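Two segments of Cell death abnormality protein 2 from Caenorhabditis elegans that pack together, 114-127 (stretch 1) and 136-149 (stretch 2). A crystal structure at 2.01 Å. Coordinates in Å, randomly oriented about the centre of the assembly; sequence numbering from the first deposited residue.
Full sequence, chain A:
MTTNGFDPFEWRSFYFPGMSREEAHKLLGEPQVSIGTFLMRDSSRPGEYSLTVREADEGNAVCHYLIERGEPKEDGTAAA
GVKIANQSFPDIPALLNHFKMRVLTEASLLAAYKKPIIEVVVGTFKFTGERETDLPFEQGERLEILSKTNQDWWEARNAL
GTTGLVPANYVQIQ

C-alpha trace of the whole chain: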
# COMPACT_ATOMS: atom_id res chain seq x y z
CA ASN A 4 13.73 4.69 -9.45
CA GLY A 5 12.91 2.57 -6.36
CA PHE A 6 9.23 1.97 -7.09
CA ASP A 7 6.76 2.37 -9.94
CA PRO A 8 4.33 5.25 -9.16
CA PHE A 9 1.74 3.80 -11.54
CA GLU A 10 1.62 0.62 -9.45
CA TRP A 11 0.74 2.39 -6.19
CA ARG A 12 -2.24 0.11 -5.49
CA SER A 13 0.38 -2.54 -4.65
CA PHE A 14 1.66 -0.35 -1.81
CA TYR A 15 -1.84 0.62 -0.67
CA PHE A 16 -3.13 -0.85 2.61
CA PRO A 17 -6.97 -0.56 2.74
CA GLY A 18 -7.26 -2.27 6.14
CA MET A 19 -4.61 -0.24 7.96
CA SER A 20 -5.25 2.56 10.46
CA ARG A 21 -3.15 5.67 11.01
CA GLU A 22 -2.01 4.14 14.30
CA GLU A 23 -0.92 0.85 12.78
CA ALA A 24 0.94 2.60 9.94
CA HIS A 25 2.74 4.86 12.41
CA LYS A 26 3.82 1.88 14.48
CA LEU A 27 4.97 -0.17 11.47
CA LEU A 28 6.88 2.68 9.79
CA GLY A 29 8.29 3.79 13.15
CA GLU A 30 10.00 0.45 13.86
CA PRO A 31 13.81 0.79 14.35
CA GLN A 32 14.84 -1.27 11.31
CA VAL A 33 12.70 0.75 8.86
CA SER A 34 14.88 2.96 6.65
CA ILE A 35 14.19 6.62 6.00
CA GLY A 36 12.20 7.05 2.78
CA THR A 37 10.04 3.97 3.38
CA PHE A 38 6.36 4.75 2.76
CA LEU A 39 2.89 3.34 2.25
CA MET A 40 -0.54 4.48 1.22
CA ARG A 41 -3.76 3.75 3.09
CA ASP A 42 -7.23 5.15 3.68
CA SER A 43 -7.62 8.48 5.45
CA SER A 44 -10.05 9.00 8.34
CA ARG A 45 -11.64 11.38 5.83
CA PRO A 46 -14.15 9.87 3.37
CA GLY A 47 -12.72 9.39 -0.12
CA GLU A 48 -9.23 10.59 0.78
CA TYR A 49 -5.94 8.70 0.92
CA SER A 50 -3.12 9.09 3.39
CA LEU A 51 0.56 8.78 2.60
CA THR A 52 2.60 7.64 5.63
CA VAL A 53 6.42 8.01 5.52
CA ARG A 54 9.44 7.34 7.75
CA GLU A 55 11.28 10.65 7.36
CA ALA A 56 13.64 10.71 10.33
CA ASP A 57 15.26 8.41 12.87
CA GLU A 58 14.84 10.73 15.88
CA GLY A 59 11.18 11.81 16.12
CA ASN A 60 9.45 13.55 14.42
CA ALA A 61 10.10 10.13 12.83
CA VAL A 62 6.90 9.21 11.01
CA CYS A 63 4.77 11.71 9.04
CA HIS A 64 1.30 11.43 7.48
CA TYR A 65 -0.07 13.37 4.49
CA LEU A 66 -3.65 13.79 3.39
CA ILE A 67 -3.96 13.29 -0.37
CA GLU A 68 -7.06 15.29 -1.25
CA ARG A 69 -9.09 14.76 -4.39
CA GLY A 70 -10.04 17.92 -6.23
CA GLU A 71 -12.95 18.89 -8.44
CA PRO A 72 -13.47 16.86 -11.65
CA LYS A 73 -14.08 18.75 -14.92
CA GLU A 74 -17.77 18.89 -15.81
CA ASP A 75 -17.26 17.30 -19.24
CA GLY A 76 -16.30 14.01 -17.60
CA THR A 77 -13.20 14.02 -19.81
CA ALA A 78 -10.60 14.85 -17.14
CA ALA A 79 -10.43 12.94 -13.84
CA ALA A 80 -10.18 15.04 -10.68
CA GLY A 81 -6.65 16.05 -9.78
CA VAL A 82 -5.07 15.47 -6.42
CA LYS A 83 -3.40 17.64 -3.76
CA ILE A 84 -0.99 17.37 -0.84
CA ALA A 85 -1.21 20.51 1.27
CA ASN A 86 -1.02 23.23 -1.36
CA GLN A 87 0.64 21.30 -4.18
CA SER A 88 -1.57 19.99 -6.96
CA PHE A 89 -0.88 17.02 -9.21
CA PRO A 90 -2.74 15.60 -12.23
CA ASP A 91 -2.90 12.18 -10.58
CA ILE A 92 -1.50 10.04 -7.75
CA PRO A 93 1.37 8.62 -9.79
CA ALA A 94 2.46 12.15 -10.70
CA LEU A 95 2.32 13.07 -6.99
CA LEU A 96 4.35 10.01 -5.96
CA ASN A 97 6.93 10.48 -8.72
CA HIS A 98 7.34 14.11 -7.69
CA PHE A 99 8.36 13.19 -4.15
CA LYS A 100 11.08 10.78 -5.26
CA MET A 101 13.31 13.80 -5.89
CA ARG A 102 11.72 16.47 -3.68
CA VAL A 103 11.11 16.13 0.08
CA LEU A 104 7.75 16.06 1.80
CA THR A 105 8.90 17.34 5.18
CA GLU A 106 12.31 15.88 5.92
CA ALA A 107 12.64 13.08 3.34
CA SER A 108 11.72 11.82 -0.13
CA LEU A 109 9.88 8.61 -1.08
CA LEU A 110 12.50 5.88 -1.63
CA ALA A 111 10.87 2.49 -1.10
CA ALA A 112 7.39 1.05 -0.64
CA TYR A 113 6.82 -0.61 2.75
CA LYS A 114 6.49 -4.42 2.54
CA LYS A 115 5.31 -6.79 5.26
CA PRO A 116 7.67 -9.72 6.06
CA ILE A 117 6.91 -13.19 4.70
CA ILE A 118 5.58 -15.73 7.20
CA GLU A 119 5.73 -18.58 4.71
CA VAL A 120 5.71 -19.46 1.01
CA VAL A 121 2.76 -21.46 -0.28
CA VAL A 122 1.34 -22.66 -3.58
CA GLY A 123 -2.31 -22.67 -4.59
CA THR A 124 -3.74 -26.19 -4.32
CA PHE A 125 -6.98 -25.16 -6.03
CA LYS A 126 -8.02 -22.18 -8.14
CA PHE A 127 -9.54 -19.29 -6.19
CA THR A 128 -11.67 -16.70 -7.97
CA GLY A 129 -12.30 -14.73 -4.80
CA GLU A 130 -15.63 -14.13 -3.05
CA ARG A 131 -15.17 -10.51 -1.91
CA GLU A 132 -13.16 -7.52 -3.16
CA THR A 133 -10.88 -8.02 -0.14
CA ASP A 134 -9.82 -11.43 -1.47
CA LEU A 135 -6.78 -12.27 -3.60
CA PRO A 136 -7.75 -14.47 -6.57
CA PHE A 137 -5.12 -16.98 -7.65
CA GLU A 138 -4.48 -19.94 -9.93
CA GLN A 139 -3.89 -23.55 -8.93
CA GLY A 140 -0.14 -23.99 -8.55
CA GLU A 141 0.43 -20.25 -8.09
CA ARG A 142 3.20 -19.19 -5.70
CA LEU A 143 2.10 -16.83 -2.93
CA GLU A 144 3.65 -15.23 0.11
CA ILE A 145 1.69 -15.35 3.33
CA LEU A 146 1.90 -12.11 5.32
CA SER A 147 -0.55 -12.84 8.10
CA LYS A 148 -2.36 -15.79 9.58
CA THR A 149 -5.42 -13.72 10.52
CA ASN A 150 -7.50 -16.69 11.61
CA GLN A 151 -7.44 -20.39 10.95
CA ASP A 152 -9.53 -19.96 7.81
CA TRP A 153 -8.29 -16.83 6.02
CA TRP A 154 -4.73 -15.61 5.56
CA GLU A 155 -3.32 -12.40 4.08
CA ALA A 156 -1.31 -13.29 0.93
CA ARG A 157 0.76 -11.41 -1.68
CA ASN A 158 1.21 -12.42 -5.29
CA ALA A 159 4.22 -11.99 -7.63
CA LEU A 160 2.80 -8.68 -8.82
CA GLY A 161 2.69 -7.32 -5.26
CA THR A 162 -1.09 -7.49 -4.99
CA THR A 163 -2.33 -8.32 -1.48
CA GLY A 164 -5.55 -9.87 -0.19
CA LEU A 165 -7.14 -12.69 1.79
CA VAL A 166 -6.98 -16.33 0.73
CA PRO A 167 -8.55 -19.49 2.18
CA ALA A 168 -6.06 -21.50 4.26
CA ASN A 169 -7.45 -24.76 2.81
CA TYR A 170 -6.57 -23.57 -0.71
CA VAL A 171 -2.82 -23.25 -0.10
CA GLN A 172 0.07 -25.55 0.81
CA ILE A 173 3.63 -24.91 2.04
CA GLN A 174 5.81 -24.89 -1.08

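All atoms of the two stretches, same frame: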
# COMPACT_ATOMS: atom_id res chain seq x y z
N LYS A 114 6.92 -3.05 2.83
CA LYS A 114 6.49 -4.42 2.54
C LYS A 114 6.48 -5.21 3.84
O LYS A 114 7.47 -5.21 4.59
CB LYS A 114 7.42 -5.11 1.53
CG LYS A 114 7.48 -4.45 0.15
CD LYS A 114 8.22 -5.33 -0.86
CE LYS A 114 7.41 -6.58 -1.23
NZ LYS A 114 8.16 -7.57 -2.07
N LYS A 115 5.38 -5.90 4.11
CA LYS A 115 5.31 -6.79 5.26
C LYS A 115 6.20 -8.00 5.03
O LYS A 115 6.34 -8.45 3.89
CB LYS A 115 3.88 -7.25 5.49
CG LYS A 115 2.89 -6.12 5.73
CD LYS A 115 1.50 -6.66 6.00
CE LYS A 115 0.48 -5.54 6.14
NZ LYS A 115 -0.85 -6.05 6.60
N PRO A 116 6.81 -8.52 6.11
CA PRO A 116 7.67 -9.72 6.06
C PRO A 116 6.87 -10.97 5.71
O PRO A 116 5.67 -11.04 5.97
CB PRO A 116 8.20 -9.83 7.50
CG PRO A 116 7.90 -8.52 8.15
CD PRO A 116 6.71 -7.96 7.47
N ILE A 117 7.55 -11.96 5.14
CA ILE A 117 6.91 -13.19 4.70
C ILE A 117 6.90 -14.20 5.84
O ILE A 117 7.95 -14.52 6.41
CB ILE A 117 7.66 -13.78 3.49
CG1 ILE A 117 7.73 -12.75 2.35
CG2 ILE A 117 7.02 -15.11 3.06
CD1 ILE A 117 8.83 -13.01 1.32
N ILE A 118 5.71 -14.69 6.19
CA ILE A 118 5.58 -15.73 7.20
C ILE A 118 5.90 -17.09 6.60
O ILE A 118 6.63 -17.88 7.18
CB ILE A 118 4.15 -15.73 7.80
CG1 ILE A 118 3.95 -14.49 8.66
CG2 ILE A 118 3.92 -16.98 8.62
CD1 ILE A 118 2.51 -14.22 9.00
N GLU A 119 5.34 -17.37 5.43
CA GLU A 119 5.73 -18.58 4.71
C GLU A 119 5.38 -18.50 3.23
O GLU A 119 4.58 -17.64 2.82
CB GLU A 119 5.09 -19.82 5.35
CG GLU A 119 3.58 -19.80 5.38
CD GLU A 119 3.01 -21.05 6.05
OE1 GLU A 119 3.71 -21.64 6.90
OE2 GLU A 119 1.87 -21.44 5.71
N VAL A 120 5.99 -19.37 2.44
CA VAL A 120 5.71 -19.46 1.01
C VAL A 120 4.81 -20.66 0.74
O VAL A 120 5.07 -21.77 1.22
CB VAL A 120 7.02 -19.59 0.18
CG1 VAL A 120 6.71 -19.65 -1.31
CG2 VAL A 120 7.96 -18.44 0.48
N VAL A 121 3.74 -20.43 -0.01
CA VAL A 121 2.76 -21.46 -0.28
C VAL A 121 2.49 -21.51 -1.77
O VAL A 121 2.85 -20.59 -2.51
CB VAL A 121 1.42 -21.18 0.46
CG1 VAL A 121 1.62 -21.19 1.97
CG2 VAL A 121 0.82 -19.85 -0.01
N VAL A 122 1.87 -22.60 -2.22
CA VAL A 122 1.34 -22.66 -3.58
C VAL A 122 -0.14 -22.99 -3.53
O VAL A 122 -0.60 -23.74 -2.66
CB VAL A 122 2.10 -23.68 -4.48
CG1 VAL A 122 3.59 -23.36 -4.51
CG2 VAL A 122 1.86 -25.10 -4.00
N GLY A 123 -0.89 -22.43 -4.48
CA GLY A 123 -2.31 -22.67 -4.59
C GLY A 123 -2.56 -24.14 -4.89
O GLY A 123 -1.96 -24.70 -5.80
N THR A 124 -3.43 -24.77 -4.10
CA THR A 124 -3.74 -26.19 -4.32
C THR A 124 -5.01 -26.31 -5.16
O THR A 124 -5.27 -27.35 -5.78
CB THR A 124 -3.90 -26.95 -3.00
OG1 THR A 124 -4.93 -26.34 -2.21
CG2 THR A 124 -2.60 -26.96 -2.21
N PHE A 125 -5.80 -25.25 -5.18
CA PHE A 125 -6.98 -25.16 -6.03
C PHE A 125 -7.05 -23.74 -6.57
O PHE A 125 -6.42 -22.83 -6.02
CB PHE A 125 -8.25 -25.49 -5.24
CG PHE A 125 -8.24 -26.84 -4.57
CD1 PHE A 125 -7.83 -26.97 -3.25
CD2 PHE A 125 -8.64 -27.98 -5.26
CE1 PHE A 125 -7.81 -28.21 -2.63
CE2 PHE A 125 -8.61 -29.22 -4.65
CZ PHE A 125 -8.20 -29.34 -3.33
N LYS A 126 -7.80 -23.53 -7.64
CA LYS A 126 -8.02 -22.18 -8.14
C LYS A 126 -8.96 -21.42 -7.21
O LYS A 126 -9.91 -21.98 -6.66
CB LYS A 126 -8.56 -22.20 -9.58
CG LYS A 126 -10.05 -21.94 -9.68
CD LYS A 126 -10.51 -21.81 -11.13
CE LYS A 126 -11.99 -22.18 -11.24
NZ LYS A 126 -12.50 -22.15 -12.65
N PHE A 127 -8.70 -20.13 -7.03
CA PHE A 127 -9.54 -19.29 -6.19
C PHE A 127 -9.92 -18.01 -6.92
O PHE A 127 -9.08 -17.18 -7.19
CB PHE A 127 -8.82 -18.95 -4.87
CG PHE A 127 -9.63 -18.10 -3.92
CD1 PHE A 127 -10.88 -18.52 -3.48
CD2 PHE A 127 -9.13 -16.91 -3.44
CE1 PHE A 127 -11.63 -17.75 -2.60
CE2 PHE A 127 -9.87 -16.12 -2.55
CZ PHE A 127 -11.11 -16.55 -2.13
N PRO A 136 -7.53 -13.32 -5.68
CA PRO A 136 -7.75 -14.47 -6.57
C PRO A 136 -6.40 -15.06 -6.97
O PRO A 136 -5.42 -14.32 -7.06
CB PRO A 136 -8.42 -13.86 -7.80
CG PRO A 136 -8.93 -12.51 -7.35
CD PRO A 136 -7.95 -12.05 -6.31
N PHE A 137 -6.35 -16.36 -7.17
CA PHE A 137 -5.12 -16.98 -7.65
C PHE A 137 -5.40 -18.26 -8.42
O PHE A 137 -6.52 -18.80 -8.38
CB PHE A 137 -4.13 -17.24 -6.50
CG PHE A 137 -4.67 -18.09 -5.39
CD1 PHE A 137 -5.29 -17.51 -4.29
CD2 PHE A 137 -4.53 -19.47 -5.42
CE1 PHE A 137 -5.79 -18.29 -3.27
CE2 PHE A 137 -5.04 -20.26 -4.40
CZ PHE A 137 -5.66 -19.67 -3.32
N GLU A 138 -4.38 -18.74 -9.10
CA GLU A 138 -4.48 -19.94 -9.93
C GLU A 138 -3.98 -21.16 -9.16
O GLU A 138 -3.21 -21.02 -8.21
CB GLU A 138 -3.68 -19.75 -11.23
CG GLU A 138 -4.23 -18.66 -12.17
CD GLU A 138 -3.32 -18.40 -13.35
OE1 GLU A 138 -2.82 -19.38 -13.93
OE2 GLU A 138 -3.08 -17.22 -13.70
N GLN A 139 -4.42 -22.35 -9.55
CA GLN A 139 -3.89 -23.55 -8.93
C GLN A 139 -2.41 -23.61 -9.30
O GLN A 139 -2.06 -23.37 -10.45
CB GLN A 139 -4.58 -24.80 -9.44
CG GLN A 139 -4.02 -26.09 -8.85
CD GLN A 139 -4.80 -27.30 -9.30
OE1 GLN A 139 -4.86 -27.60 -10.49
NE2 GLN A 139 -5.42 -28.00 -8.34
N GLY A 140 -1.57 -23.92 -8.32
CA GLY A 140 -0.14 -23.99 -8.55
C GLY A 140 0.57 -22.65 -8.41
O GLY A 140 1.79 -22.59 -8.51
N GLU A 141 -0.18 -21.58 -8.17
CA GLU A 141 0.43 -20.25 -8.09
C GLU A 141 1.16 -20.02 -6.77
O GLU A 141 0.65 -20.33 -5.70
CB GLU A 141 -0.61 -19.14 -8.32
CG GLU A 141 0.01 -17.74 -8.35
CD GLU A 141 -0.99 -16.66 -8.73
OE1 GLU A 141 -2.08 -16.98 -9.23
OE2 GLU A 141 -0.68 -15.47 -8.50
N ARG A 142 2.36 -19.45 -6.87
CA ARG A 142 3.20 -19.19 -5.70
C ARG A 142 2.77 -17.91 -4.98
O ARG A 142 2.62 -16.87 -5.60
CB ARG A 142 4.67 -19.07 -6.13
CG ARG A 142 5.65 -18.80 -4.99
CD ARG A 142 7.05 -18.44 -5.54
NE ARG A 142 8.06 -18.26 -4.49
CZ ARG A 142 8.20 -17.16 -3.74
NH1 ARG A 142 7.37 -16.14 -3.89
NH2 ARG A 142 9.17 -17.10 -2.84
N LEU A 143 2.53 -18.00 -3.68
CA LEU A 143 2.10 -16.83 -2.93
C LEU A 143 2.93 -16.71 -1.68
O LEU A 143 3.55 -17.67 -1.22
CB LEU A 143 0.63 -16.92 -2.55
CG LEU A 143 -0.39 -17.13 -3.68
CD1 LEU A 143 -1.73 -17.47 -3.09
CD2 LEU A 143 -0.50 -15.88 -4.60
N GLU A 144 2.94 -15.51 -1.13
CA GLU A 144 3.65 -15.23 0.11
C GLU A 144 2.61 -14.86 1.14
O GLU A 144 1.82 -13.94 0.95
CB GLU A 144 4.66 -14.10 -0.10
CG GLU A 144 5.90 -14.57 -0.87
CD GLU A 144 6.74 -13.42 -1.42
OE1 GLU A 144 6.39 -12.25 -1.19
OE2 GLU A 144 7.76 -13.70 -2.10
N ILE A 145 2.61 -15.60 2.24
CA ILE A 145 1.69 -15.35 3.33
C ILE A 145 2.24 -14.30 4.29
O ILE A 145 3.34 -14.46 4.82
CB ILE A 145 1.38 -16.65 4.10
CG1 ILE A 145 0.82 -17.71 3.14
CG2 ILE A 145 0.43 -16.41 5.25
CD1 ILE A 145 -0.48 -17.31 2.44
N LEU A 146 1.47 -13.24 4.50
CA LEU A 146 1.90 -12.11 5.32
C LEU A 146 1.26 -12.12 6.70
O LEU A 146 1.75 -11.47 7.63
CB LEU A 146 1.51 -10.79 4.65
CG LEU A 146 2.33 -10.21 3.49
CD1 LEU A 146 3.31 -11.19 2.90
CD2 LEU A 146 1.42 -9.64 2.44
N SER A 147 0.14 -12.82 6.82
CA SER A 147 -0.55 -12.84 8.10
C SER A 147 -1.47 -14.03 8.19
O SER A 147 -2.22 -14.30 7.25
CB SER A 147 -1.35 -11.56 8.31
OG SER A 147 -1.87 -11.54 9.62
N LYS A 148 -1.40 -14.74 9.31
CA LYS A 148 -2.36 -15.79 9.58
C LYS A 148 -3.49 -15.29 10.48
O LYS A 148 -3.65 -15.73 11.61
CB LYS A 148 -1.67 -17.03 10.13
CG LYS A 148 -0.84 -17.72 9.07
CD LYS A 148 -0.21 -19.00 9.57
CE LYS A 148 0.49 -19.72 8.43
NZ LYS A 148 0.98 -21.05 8.83
N THR A 149 -4.26 -14.35 9.91
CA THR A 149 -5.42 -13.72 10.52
C THR A 149 -6.23 -14.65 11.43
O THR A 149 -6.34 -14.44 12.64
CB THR A 149 -6.36 -13.20 9.39
OG1 THR A 149 -5.57 -12.85 8.24
CG2 THR A 149 -7.16 -11.99 9.84
O HOH W 1 3.98 -10.20 7.94

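Two antiparallel strands, one ending at Gly-123 and the other running from Arg-142 to Ser-147, pair through their backbones, and most polar groups at the seam find a partner there. At the centre, Val-121 N donates to Leu-143 O (3.0 Å) and Leu-143 N returns the bond to Val-121 O (2.9 Å), both nearly straight. Toward one end, Ile-145 N reaches Glu-119 O (2.9 Å) while Ile-145 O accepts from Ile-118 N (2.7 Å). Beyond it, a water donates to both Pro-116 O (2.7 Å) and Leu-146 O (2.6 Å), serving two carbonyls that cannot serve each other.

At the other end, Gly-123 N donates to Glu-141 O (2.9 Å), and Gly-140 N to Gly-123 O (2.7 Å), tying the strand to the type II turn 138-141. Gly-123 leaves room for the Phe-137 ring: a CB there would clash with Phe-137 CD2 and Glu-138 O. Gln-139 NE2 then satisfies Thr-124 O (2.6 Å), and Phe-127 and Phe-137 exchange two backbone bonds, with Phe-127 CB over the Phe-137 ring face.

Side chains alternate by face. Val-121 packs against Leu-143 and Ile-145 on one; on the other, Val-120 CG1 covers the Arg-142 guanidinium, whose NH1 bridges to Glu-144 OE2 (3.1 Å). Lys-148 NZ makes a salt bridge with Glu-119 OE2 (3.3 Å), its hydrogen bond weak.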